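Local atomic coordinates of serine protease (Arthrobacter nicotinovorans, PDB entry 3WY8), a protein that probably hydrolyses peptide bonds as a trypsin-like serine protease, with activity on keratin. Residues Q116-R121 with W205-Q210; G50-N55 with L77-Q82. All coordinates share one frame; numbering follows the deposited sequence.

In the fold
The chain is the C-terminal protease part of a longer protein, folded as the two beta-barrels of the chymotrypsin family. Interaction 1 fastens a loop leading into the second barrel to the start of the C-terminal helix 207-218, whereas interaction 2 closes a surface loop over the end of a strand in the first barrel. Their centres lie about 20 Å apart, yet they touch through that helix: V208 CG1 packs 3.8 Å from P80 CB and 3.5 Å from Q82 OE1. The side chains of I209 in interaction 1 and A79 in interaction 2 each lie near, without touching, S171, H43 and D92, whose arrangement is consistent with a catalytic triad.

Interaction 1 (Q116-R121 with W205-Q210); sequences QFNAAR and WGTVIQ
F117 and N118 join the loop between helix 106-110 and strand 124-129 to the first turn of helix 207-218 by a partly buried contact combining aromatic packing with hydrogen bonds. This is the C-terminal helix usual in chymotrypsin-like proteases, here tied to a loop that leads into the second barrel. The F117 torsion (chi1 -56°) turns CG toward the helix start, where Q210 CB and CA meet one face of the ring; CA lies 3.8 Å from the centroid in a CH-pi contact. The W205 indole is near parallel to this ring but slid so far that the two barely overlap; F117 CE1 comes within 3.5 Å of W205 CE3. A flat phenyl suits the site: it offers Q210 a face and still brings CE1 to the displaced indole, and I209 CG2 adds a methyl at its edge.

The polar bonds belong to N118. Its backbone N gives W205 O a bond of 2.8 Å in the carbonyl plane, and that oxygen also accepts from a water bound to A119 N. N118 ND2 reaches Q210 OE1 at 3.0 Å, approaching from above the carbonyl plane. N118 OD1 lies 3.2 Å from T207 N, but the angle is too poor for a hydrogen bond. Asparagine tolerates the left-handed backbone here (phi 56°, psi 39°). G206 O, at the N-cap position, accepts from Q210 N.

Around this contact, Y213 one turn further along the helix meets the F117 ring, W205 packs on strand 185-188, and its NE1 bonds to T93 OG1.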
ATOM      1  N   GLN A 116     -11.643  -5.892  -0.541  1.00 18.13           N
ATOM      2  CA  GLN A 116     -12.092  -7.265  -0.337  1.00 18.25           C
ATOM      3  C   GLN A 116     -11.215  -7.962   0.690  1.00 17.99           C
ATOM      4  O   GLN A 116      -9.990  -7.795   0.688  1.00 17.73           O
ATOM      5  CB  GLN A 116     -12.058  -8.065  -1.643  1.00 18.62           C
ATOM      6  CG  GLN A 116     -13.048  -7.615  -2.709  1.00 19.69           C
ATOM      7  CD  GLN A 116     -14.501  -7.889  -2.353  1.00 22.26           C
ATOM      8  OE1 GLN A 116     -14.806  -8.749  -1.519  1.00 23.62           O
ATOM      9  NE2 GLN A 116     -15.409  -7.163  -2.999  1.00 22.83           N
ATOM     10  N   PHE A 117     -11.857  -8.737   1.562  1.00 17.96           N
ATOM     11  CA  PHE A 117     -11.164  -9.575   2.536  1.00 17.91           C
ATOM     12  C   PHE A 117     -11.689 -10.998   2.441  1.00 18.13           C
ATOM     13  O   PHE A 117     -12.791 -11.225   1.928  1.00 18.33           O
ATOM     14  CB  PHE A 117     -11.350  -9.027   3.958  1.00 17.90           C
ATOM     15  CG  PHE A 117     -10.904  -7.605   4.111  1.00 17.61           C
ATOM     16  CD1 PHE A 117      -9.566  -7.304   4.341  1.00 17.98           C
ATOM     17  CD2 PHE A 117     -11.821  -6.562   3.998  1.00 18.11           C
ATOM     18  CE1 PHE A 117      -9.145  -5.974   4.471  1.00 17.99           C
ATOM     19  CE2 PHE A 117     -11.415  -5.239   4.121  1.00 18.02           C
ATOM     20  CZ  PHE A 117     -10.077  -4.943   4.355  1.00 18.10           C
ATOM     21  N   ASN A 118     -10.884 -11.949   2.917  1.00 18.40           N
ATOM     22  CA  ASN A 118     -11.260 -13.363   2.962  1.00 18.59           C
ATOM     23  C   ASN A 118     -11.662 -13.912   1.597  1.00 18.72           C
ATOM     24  O   ASN A 118     -12.600 -14.701   1.479  1.00 18.42           O
ATOM     25  CB  ASN A 118     -12.359 -13.585   4.009  1.00 19.12           C
ATOM     26  CG  ASN A 118     -12.067 -12.857   5.295  1.00 19.97           C
ATOM     27  OD1 ASN A 118     -11.042 -13.102   5.935  1.00 22.58           O
ATOM     28  ND2 ASN A 118     -12.942 -11.922   5.663  1.00 22.35           N
ATOM     29  N   ALA A 119     -10.932 -13.473   0.571  1.00 18.23           N
ATOM     30  CA  ALA A 119     -11.159 -13.909  -0.800  1.00 18.18           C
ATOM     31  C   ALA A 119     -10.328 -15.152  -1.109  1.00 18.01           C
ATOM     32  O   ALA A 119      -9.549 -15.619  -0.273  1.00 17.89           O
ATOM     33  CB  ALA A 119     -10.827 -12.785  -1.774  1.00 18.16           C
ATOM     34  N   ALA A 120     -10.504 -15.684  -2.311  1.00 18.07           N
ATOM     35  CA  ALA A 120      -9.761 -16.862  -2.750  1.00 18.43           C
ATOM     36  C   ALA A 120      -8.263 -16.581  -2.882  1.00 18.37           C
ATOM     37  O   ALA A 120      -7.856 -15.447  -3.136  1.00 18.15           O
ATOM     38  CB  ALA A 120     -10.311 -17.345  -4.071  1.00 18.69           C
ATOM     39  N   ARG A 121      -7.460 -17.629  -2.704  1.00 18.43           N
ATOM     40  CA  ARG A 121      -6.030 -17.585  -3.020  1.00 18.47           C
ATOM     41  C   ARG A 121      -5.866 -17.925  -4.496  1.00 18.49           C
ATOM     42  O   ARG A 121      -6.599 -18.756  -5.025  1.00 19.00           O
ATOM     43  CB  ARG A 121      -5.265 -18.601  -2.172  1.00 18.51           C
ATOM     44  CG  ARG A 121      -5.329 -18.341  -0.672  1.00 18.41           C
ATOM     45  CD  ARG A 121      -4.449 -19.313   0.104  1.00 18.22           C
ATOM     46  NE  ARG A 121      -3.027 -19.104  -0.165  1.00 18.95           N
ATOM     47  CZ  ARG A 121      -2.274 -18.164   0.408  1.00 18.81           C
ATOM     48  NH1 ARG A 121      -2.792 -17.326   1.301  1.00 18.96           N
ATOM     49  NH2 ARG A 121      -0.991 -18.060   0.083  1.00 18.27           N
ATOM     50  N   TRP A 205      -5.142 -10.929   2.516  1.00 17.29           N
ATOM     51  CA  TRP A 205      -6.061 -10.050   3.228  1.00 17.12           C
ATOM     52  C   TRP A 205      -7.170 -10.853   3.900  1.00 17.50           C
ATOM     53  O   TRP A 205      -8.223 -11.117   3.311  1.00 17.20           O
ATOM     54  CB  TRP A 205      -6.595  -8.953   2.304  1.00 17.14           C
ATOM     55  CG  TRP A 205      -5.710  -7.733   2.293  1.00 16.20           C
ATOM     56  CD1 TRP A 205      -4.385  -7.672   2.637  1.00 15.77           C
ATOM     57  CD2 TRP A 205      -6.089  -6.406   1.924  1.00 16.60           C
ATOM     58  NE1 TRP A 205      -3.922  -6.388   2.511  1.00 15.77           N
ATOM     59  CE2 TRP A 205      -4.947  -5.590   2.068  1.00 16.37           C
ATOM     60  CE3 TRP A 205      -7.284  -5.826   1.479  1.00 16.83           C
ATOM     61  CZ2 TRP A 205      -4.966  -4.217   1.788  1.00 16.53           C
ATOM     62  CZ3 TRP A 205      -7.303  -4.459   1.203  1.00 16.93           C
ATOM     63  CH2 TRP A 205      -6.152  -3.672   1.361  1.00 17.05           C
ATOM     64  N   GLY A 206      -6.898 -11.247   5.144  1.00 17.53           N
ATOM     65  CA  GLY A 206      -7.806 -12.084   5.911  1.00 17.82           C
ATOM     66  C   GLY A 206      -8.460 -11.354   7.064  1.00 18.15           C
ATOM     67  O   GLY A 206      -8.571 -10.134   7.052  1.00 17.75           O
ATOM     68  N   THR A 207      -8.896 -12.111   8.067  1.00 18.41           N
ATOM     69  CA  THR A 207      -9.676 -11.544   9.168  1.00 18.87           C
ATOM     70  C   THR A 207      -8.895 -10.563  10.047  1.00 18.54           C
ATOM     71  O   THR A 207      -9.472  -9.604  10.551  1.00 18.73           O
ATOM     72  CB  THR A 207     -10.289 -12.647  10.054  1.00 19.15           C
ATOM     73  OG1 THR A 207      -9.272 -13.595  10.402  1.00 20.80           O
ATOM     74  CG2 THR A 207     -11.421 -13.355   9.310  1.00 20.00           C
ATOM     75  N   VAL A 208      -7.600 -10.812  10.236  1.00 17.94           N
ATOM     76  CA  VAL A 208      -6.766  -9.935  11.071  1.00 18.00           C
ATOM     77  C   VAL A 208      -6.631  -8.554  10.420  1.00 17.92           C
ATOM     78  O   VAL A 208      -6.879  -7.523  11.055  1.00 18.02           O
ATOM     79  CB  VAL A 208      -5.381 -10.564  11.359  1.00 17.90           C
ATOM     80  CG1 VAL A 208      -4.470  -9.582  12.090  1.00 18.16           C
ATOM     81  CG2 VAL A 208      -5.537 -11.860  12.177  1.00 18.53           C
ATOM     82  N   ILE A 209      -6.266  -8.545   9.139  1.00 17.66           N
ATOM     83  CA  ILE A 209      -6.133  -7.297   8.393  1.00 17.37           C
ATOM     84  C   ILE A 209      -7.502  -6.604   8.238  1.00 17.32           C
ATOM     85  O   ILE A 209      -7.597  -5.376   8.333  1.00 17.39           O
ATOM     86  CB  ILE A 209      -5.389  -7.532   7.048  1.00 17.24           C
ATOM     87  CG1 ILE A 209      -3.928  -7.907   7.343  1.00 16.90           C
ATOM     88  CG2 ILE A 209      -5.479  -6.305   6.144  1.00 17.07           C
ATOM     89  CD1 ILE A 209      -3.117  -8.425   6.137  1.00 16.93           C
ATOM     90  N   GLN A 210      -8.554  -7.398   8.039  1.00 17.49           N
ATOM     91  CA  GLN A 210      -9.919  -6.872   7.980  1.00 18.09           C
ATOM     92  C   GLN A 210     -10.290  -6.120   9.258  1.00 18.42           C
ATOM     93  O   GLN A 210     -10.870  -5.037   9.199  1.00 18.22           O
ATOM     94  CB  GLN A 210     -10.924  -7.996   7.732  1.00 18.03           C
ATOM     95  CG  GLN A 210     -12.359  -7.514   7.596  1.00 18.65           C
ATOM     96  CD  GLN A 210     -13.323  -8.641   7.315  1.00 19.75           C
ATOM     97  OE1 GLN A 210     -13.129  -9.767   7.768  1.00 21.25           O
ATOM     98  NE2 GLN A 210     -14.374  -8.343   6.559  1.00 21.17           N
TER
HETATM   99  O   HOH W   1     -15.331 -10.697   4.398  1.00 28.59           O
HETATM  100  O   HOH W   2      -8.466 -12.069   0.654  1.00 16.41           O

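Interaction 2 (G50-N55 with L77-Q82); sequences GAYATN and LYAPTQ
Y52 reaches across to the strand end with its hydroxyl, where OH accepts a hydrogen bond of 3.1 Å from A79 N; the donor lies in the ring plane, at the ring's edge. The first torsion, with CG anti to the carbonyl carbon (chi1 -78°), turns CG toward the strand. The Y52 and L77 side chains run past each other in opposite directions, and Y52 CD1 meets L77 CB at 3.6 Å. L77 O sits over one face, 3.6 Å from Y52 CE1. The methyl of A79 lies beside the phenol end, its CB 3.6 Å from Y52 OH. Tyrosine suits the site, having a long flat ring to pack on L77 and a hydroxyl to meet A79 N. An alanine in place of Y52 would probably leave A79 N without this acceptor and open a gap beside L77 CB. The branched end of L77 turns to the next residue of the loop, CD1 lying 3.6 Å from A53 O.

Strand 72-78 runs between strands 55-60 and 94-98 in the closed six-stranded antiparallel barrel, the first of the two in a chymotrypsin-like fold. Loop 50-55, just before strand 55-60, packs on the end of strand 72-78.

Further out, backbone bonds tie A53 to L45 and Y78 to F95, while L77 also packs on L45 and A96. Beyond A79, P80 stands at the N-cap position of helix 81-84 and is buried against T212 of helix 207-218.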
ATOM      1  N   GLY A  50       7.601  -1.961  16.821  1.00 21.62           N
ATOM      2  CA  GLY A  50       8.059  -0.732  17.446  1.00 21.60           C
ATOM      3  C   GLY A  50       7.104   0.424  17.291  1.00 21.48           C
ATOM      4  O   GLY A  50       5.883   0.245  17.314  1.00 21.43           O
ATOM      5  N   ALA A  51       7.679   1.612  17.130  1.00 21.38           N
ATOM      6  CA  ALA A  51       6.920   2.847  17.078  1.00 21.25           C
ATOM      7  C   ALA A  51       6.230   3.034  15.732  1.00 21.13           C
ATOM      8  O   ALA A  51       6.670   2.498  14.710  1.00 20.90           O
ATOM      9  CB  ALA A  51       7.830   4.032  17.373  1.00 21.45           C
ATOM     10  N   TYR A  52       5.135   3.785  15.753  1.00 21.08           N
ATOM     11  CA  TYR A  52       4.512   4.270  14.533  1.00 20.46           C
ATOM     12  C   TYR A  52       5.310   5.440  13.958  1.00 20.39           C
ATOM     13  O   TYR A  52       6.091   6.078  14.669  1.00 20.27           O
ATOM     14  CB  TYR A  52       3.067   4.688  14.801  1.00 20.76           C
ATOM     15  CG  TYR A  52       2.108   3.522  14.893  1.00 20.81           C
ATOM     16  CD1 TYR A  52       1.588   2.934  13.740  1.00 21.03           C
ATOM     17  CD2 TYR A  52       1.717   3.009  16.130  1.00 22.03           C
ATOM     18  CE1 TYR A  52       0.702   1.861  13.812  1.00 21.50           C
ATOM     19  CE2 TYR A  52       0.832   1.931  16.212  1.00 22.98           C
ATOM     20  CZ  TYR A  52       0.329   1.366  15.047  1.00 22.34           C
ATOM     21  OH  TYR A  52      -0.546   0.306  15.113  1.00 22.03           O
ATOM     22  N   ALA A  53       5.116   5.703  12.666  1.00 20.21           N
ATOM     23  CA  ALA A  53       5.741   6.834  11.986  1.00 20.21           C
ATOM     24  C   ALA A  53       5.382   8.151  12.666  1.00 20.35           C
ATOM     25  O   ALA A  53       4.249   8.333  13.109  1.00 20.30           O
ATOM     26  CB  ALA A  53       5.321   6.867  10.522  1.00 20.22           C
ATOM     27  N   THR A  54       6.353   9.056  12.745  1.00 20.43           N
ATOM     28  CA  THR A  54       6.144  10.358  13.383  1.00 20.91           C
ATOM     29  C   THR A  54       5.611  11.409  12.408  1.00 21.01           C
ATOM     30  O   THR A  54       5.060  12.430  12.823  1.00 21.46           O
ATOM     31  CB  THR A  54       7.422  10.868  14.077  1.00 20.85           C
ATOM     32  OG1 THR A  54       8.521  10.818  13.158  1.00 21.17           O
ATOM     33  CG2 THR A  54       7.743  10.005  15.302  1.00 21.22           C
ATOM     34  N   ASN A  55       5.784  11.152  11.112  1.00 20.92           N
ATOM     35  CA  ASN A  55       5.181  11.964  10.057  1.00 20.81           C
ATOM     36  C   ASN A  55       4.892  11.069   8.864  1.00 20.36           C
ATOM     37  O   ASN A  55       5.683  10.184   8.557  1.00 20.10           O
ATOM     38  CB  ASN A  55       6.094  13.127   9.651  1.00 21.03           C
ATOM     39  CG  ASN A  55       5.336  14.260   8.968  1.00 22.73           C
ATOM     40  OD1 ASN A  55       5.693  14.687   7.868  1.00 24.93           O
ATOM     41  ND2 ASN A  55       4.278  14.746   9.615  1.00 23.51           N
ATOM     42  N   LEU A  77      -2.604   6.206  12.648  1.00 19.56           N
ATOM     43  CA  LEU A  77      -2.060   5.062  11.918  1.00 19.46           C
ATOM     44  C   LEU A  77      -2.465   3.775  12.608  1.00 19.37           C
ATOM     45  O   LEU A  77      -2.401   3.678  13.841  1.00 19.41           O
ATOM     46  CB  LEU A  77      -0.533   5.150  11.839  1.00 19.52           C
ATOM     47  CG  LEU A  77       0.070   6.451  11.311  1.00 19.52           C
ATOM     48  CD1 LEU A  77       1.551   6.533  11.665  1.00 19.68           C
ATOM     49  CD2 LEU A  77      -0.158   6.591   9.808  1.00 20.23           C
ATOM     50  N   TYR A  78      -2.878   2.788  11.814  1.00 19.23           N
ATOM     51  CA  TYR A  78      -3.422   1.538  12.345  1.00 19.41           C
ATOM     52  C   TYR A  78      -2.785   0.312  11.716  1.00 19.63           C
ATOM     53  O   TYR A  78      -2.972   0.048  10.532  1.00 19.65           O
ATOM     54  CB  TYR A  78      -4.941   1.500  12.151  1.00 19.38           C
ATOM     55  CG  TYR A  78      -5.629   2.652  12.837  1.00 19.53           C
ATOM     56  CD1 TYR A  78      -6.043   2.548  14.164  1.00 20.03           C
ATOM     57  CD2 TYR A  78      -5.829   3.863  12.174  1.00 18.70           C
ATOM     58  CE1 TYR A  78      -6.659   3.616  14.806  1.00 20.08           C
ATOM     59  CE2 TYR A  78      -6.442   4.939  12.808  1.00 19.61           C
ATOM     60  CZ  TYR A  78      -6.854   4.809  14.123  1.00 19.88           C
ATOM     61  OH  TYR A  78      -7.461   5.876  14.743  1.00 19.10           O
ATOM     62  N   ALA A  79      -2.039  -0.433  12.524  1.00 19.52           N
ATOM     63  CA  ALA A  79      -1.465  -1.698  12.095  1.00 19.91           C
ATOM     64  C   ALA A  79      -1.942  -2.804  13.037  1.00 20.13           C
ATOM     65  O   ALA A  79      -2.214  -2.532  14.212  1.00 20.34           O
ATOM     66  CB  ALA A  79       0.054  -1.615  12.087  1.00 20.06           C
ATOM     67  N   PRO A  80      -2.051  -4.052  12.533  1.00 20.32           N
ATOM     68  CA  PRO A  80      -2.419  -5.155  13.418  1.00 20.48           C
ATOM     69  C   PRO A  80      -1.368  -5.372  14.499  1.00 20.62           C
ATOM     70  O   PRO A  80      -0.188  -5.049  14.293  1.00 20.54           O
ATOM     71  CB  PRO A  80      -2.483  -6.373  12.483  1.00 20.61           C
ATOM     72  CG  PRO A  80      -1.807  -5.968  11.234  1.00 20.91           C
ATOM     73  CD  PRO A  80      -1.945  -4.482  11.127  1.00 20.19           C
ATOM     74  N   THR A  81      -1.804  -5.900  15.643  1.00 20.83           N
ATOM     75  CA  THR A  81      -0.914  -6.221  16.761  1.00 21.35           C
ATOM     76  C   THR A  81       0.268  -7.058  16.290  1.00 20.80           C
ATOM     77  O   THR A  81       1.414  -6.823  16.691  1.00 20.97           O
ATOM     78  CB  THR A  81      -1.669  -7.009  17.866  1.00 21.25           C
ATOM     79  OG1 THR A  81      -2.871  -6.314  18.207  1.00 23.17           O
ATOM     80  CG2 THR A  81      -0.802  -7.165  19.111  1.00 22.67           C
ATOM     81  N   GLN A  82      -0.028  -8.031  15.431  1.00 20.85           N
ATOM     82  CA  GLN A  82       0.977  -8.938  14.896  1.00 20.32           C
ATOM     83  C   GLN A  82       2.081  -8.196  14.157  1.00 20.41           C
ATOM     84  O   GLN A  82       3.234  -8.632  14.175  1.00 20.11           O
ATOM     85  CB  GLN A  82       0.334  -9.990  13.994  1.00 20.59           C
ATOM     86  CG  GLN A  82      -0.599 -10.968  14.721  1.00 20.81           C
ATOM     87  CD  GLN A  82      -2.040 -10.483  14.803  1.00 21.20           C
ATOM     88  OE1 GLN A  82      -2.314  -9.280  14.795  1.00 21.33           O
ATOM     89  NE2 GLN A  82      -2.975 -11.428  14.882  1.00 22.74           N
TER